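Local atomic coordinates of galacto-N-biose/lacto-N-biose I transporter substrate-binding protein (Bifidobacterium longum, PDB entry 2Z8F), a protein that binds lacto-N-biose I, galacto-N-biose and the longer lacto-N-tetraose as the solute-binding component of a bifidobacterial ABC sugar transporter. Residues A[292-297]-A[302-307]. Numbering follows the deposited sequence.
Sequences VAVLKN and KEAMEF. With ZN (zinc ion), chain E.
Val294 meets Met305 and Ala304 through a single methyl group, CG2, which reaches from Val294 on strand 290-294 to the inner face of helix 301-311. Its nearest partner is the thioether: Val294 CG2 lies 3.7 Å from Met305 SD and 3.9 Å from Met305 CG, so two successive atoms of the methionine chain share one methyl. The valine torsion accounts for this, since with CG1 trans to the backbone N (chi1 -179°) CG2 stands beside that nitrogen and faces the helix. Met305 does not aim its first bond straight at the strand; its chi1 sets CG beside the backbone N, opposite the carbonyl carbon, and the bend at chi2 (-78°) brings SD to the methyl as well, while a further bend at chi3 swings CE away from it. Ala304 adds a looser neighbour, with its CB 4.5 Å from Val294 CG2, and here the backbones come nearest, 7.3 Å between the CA atoms of Val294 and Ala304. The pairing is apolar, and all three residues are buried: Leu77 of strand 77-81 touches both Val294 and Ala304, while Val97 touches Val294 and Met305.

One residue before Ala304, the helix turns a different side chain outward. Glu303 binds a zinc ion through OE1 at 1.9 Å, whereas its OE2 stays 3.1 Å from the metal, which marks one-oxygen coordination. Asp12 and His300 also bind this zinc. Backbone bonds from Val294 to Tyr123 and from Ala293 to Ala78 place the strand inside the mixed sheet. A helix joined to the preceding strand by a short loop and laid against a mixed beta-sheet is characteristic of the alpha/beta lobes of solute-binding proteins of ABC transporters.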
loop_
_atom_site.group_PDB
_atom_site.type_symbol
_atom_site.label_atom_id
_atom_site.label_comp_id
_atom_site.label_asym_id
_atom_site.label_seq_id
_atom_site.Cartn_x
_atom_site.Cartn_y
_atom_site.Cartn_z
ATOM N N VAL A 292 -10.544 2.178 7.187
ATOM C CA VAL A 292 -11.940 1.901 6.849
ATOM C C VAL A 292 -12.710 3.153 7.272
ATOM O O VAL A 292 -12.563 3.652 8.410
ATOM C CB VAL A 292 -12.470 0.612 7.515
ATOM C CG1 VAL A 292 -13.944 0.404 7.159
ATOM C CG2 VAL A 292 -11.655 -0.572 7.078
ATOM N N ALA A 293 -13.449 3.720 6.332
ATOM C CA ALA A 293 -14.164 4.974 6.569
ATOM C C ALA A 293 -15.655 4.748 6.701
ATOM O O ALA A 293 -16.204 3.778 6.156
ATOM C CB ALA A 293 -13.895 5.967 5.422
ATOM N N VAL A 294 -16.308 5.654 7.428
ATOM C CA VAL A 294 -17.765 5.661 7.538
ATOM C C VAL A 294 -18.289 6.575 6.437
ATOM O O VAL A 294 -17.812 7.710 6.296
ATOM C CB VAL A 294 -18.244 6.157 8.932
ATOM C CG1 VAL A 294 -19.777 6.121 9.005
ATOM C CG2 VAL A 294 -17.634 5.278 10.042
ATOM N N LEU A 295 -19.231 6.076 5.641
ATOM C CA LEU A 295 -19.696 6.813 4.462
ATOM C C LEU A 295 -20.829 7.785 4.800
ATOM O O LEU A 295 -21.477 7.654 5.837
ATOM C CB LEU A 295 -20.090 5.842 3.340
ATOM C CG LEU A 295 -18.937 4.972 2.817
ATOM C CD1 LEU A 295 -19.324 4.255 1.533
ATOM C CD2 LEU A 295 -17.651 5.819 2.608
ATOM N N LYS A 296 -21.039 8.748 3.903
ATOM C CA LYS A 296 -21.895 9.922 4.116
ATOM C C LYS A 296 -23.233 9.699 4.824
ATOM O O LYS A 296 -23.518 10.355 5.834
ATOM C CB LYS A 296 -22.120 10.628 2.778
ATOM C CG LYS A 296 -22.909 11.921 2.853
ATOM C CD LYS A 296 -23.285 12.376 1.451
ATOM C CE LYS A 296 -24.428 13.366 1.489
ATOM N NZ LYS A 296 -24.017 14.674 2.088
ATOM N N ASN A 297 -24.033 8.791 4.296
ATOM C CA ASN A 297 -25.389 8.609 4.782
ATOM C C ASN A 297 -25.590 7.321 5.597
ATOM O O ASN A 297 -26.713 6.795 5.675
ATOM C CB ASN A 297 -26.368 8.645 3.610
ATOM C CG ASN A 297 -26.305 9.953 2.810
ATOM O OD1 ASN A 297 -26.068 9.926 1.604
ATOM N ND2 ASN A 297 -26.536 11.084 3.472
ATOM N N LYS A 302 -22.097 5.355 15.139
ATOM C CA LYS A 302 -21.552 4.871 16.409
ATOM C C LYS A 302 -21.288 3.376 16.403
ATOM O O LYS A 302 -20.231 2.914 16.821
ATOM C CB LYS A 302 -22.472 5.202 17.586
ATOM C CG LYS A 302 -21.833 4.838 18.903
ATOM C CD LYS A 302 -22.555 5.346 20.124
ATOM C CE LYS A 302 -21.734 4.985 21.355
ATOM N NZ LYS A 302 -22.266 5.551 22.651
ATOM N N GLU A 303 -22.275 2.612 15.955
ATOM C CA GLU A 303 -22.118 1.169 15.945
ATOM C C GLU A 303 -21.188 0.684 14.824
ATOM O O GLU A 303 -20.466 -0.289 14.992
ATOM C CB GLU A 303 -23.488 0.478 15.881
ATOM C CG GLU A 303 -24.383 0.776 17.079
ATOM C CD GLU A 303 -25.108 2.099 16.943
ATOM O OE1 GLU A 303 -25.574 2.427 15.814
ATOM O OE2 GLU A 303 -25.225 2.840 17.967
ATOM N N ALA A 304 -21.193 1.363 13.681
ATOM C CA ALA A 304 -20.187 1.106 12.682
ATOM C C ALA A 304 -18.776 1.214 13.261
ATOM O O ALA A 304 -17.927 0.353 13.025
ATOM C CB ALA A 304 -20.360 2.049 11.485
ATOM N N MET A 305 -18.530 2.274 14.031
ATOM C CA MET A 305 -17.210 2.495 14.610
ATOM C C MET A 305 -16.890 1.536 15.762
ATOM O O MET A 305 -15.747 1.100 15.933
ATOM C CB MET A 305 -17.091 3.953 15.054
ATOM C CG MET A 305 -17.069 4.917 13.850
ATOM S SD MET A 305 -15.447 4.935 13.064
ATOM C CE MET A 305 -14.492 6.001 14.182
ATOM N N GLU A 306 -17.924 1.162 16.512
ATOM C CA GLU A 306 -17.782 0.167 17.572
ATOM C C GLU A 306 -17.262 -1.167 17.003
ATOM O O GLU A 306 -16.268 -1.744 17.469
ATOM C CB GLU A 306 -19.142 -0.041 18.239
ATOM C CG GLU A 306 -19.189 -1.219 19.226
ATOM C CD GLU A 306 -18.432 -1.003 20.539
ATOM O OE1 GLU A 306 -17.672 -0.018 20.713
ATOM O OE2 GLU A 306 -18.596 -1.880 21.413
ATOM N N PHE A 307 -17.956 -1.638 15.973
ATOM C CA PHE A 307 -17.516 -2.831 15.257
ATOM C C PHE A 307 -16.129 -2.650 14.655
ATOM O O PHE A 307 -15.279 -3.522 14.804
ATOM C CB PHE A 307 -18.523 -3.264 14.166
ATOM C CG PHE A 307 -17.875 -4.097 13.080
ATOM C CD1 PHE A 307 -17.604 -5.451 13.298
ATOM C CD2 PHE A 307 -17.482 -3.523 11.852
ATOM C CE1 PHE A 307 -16.958 -6.237 12.339
ATOM C CE2 PHE A 307 -16.845 -4.303 10.883
ATOM C CZ PHE A 307 -16.568 -5.677 11.129
HETATM ZN ZN ZN E . -27.142 3.494 15.617
#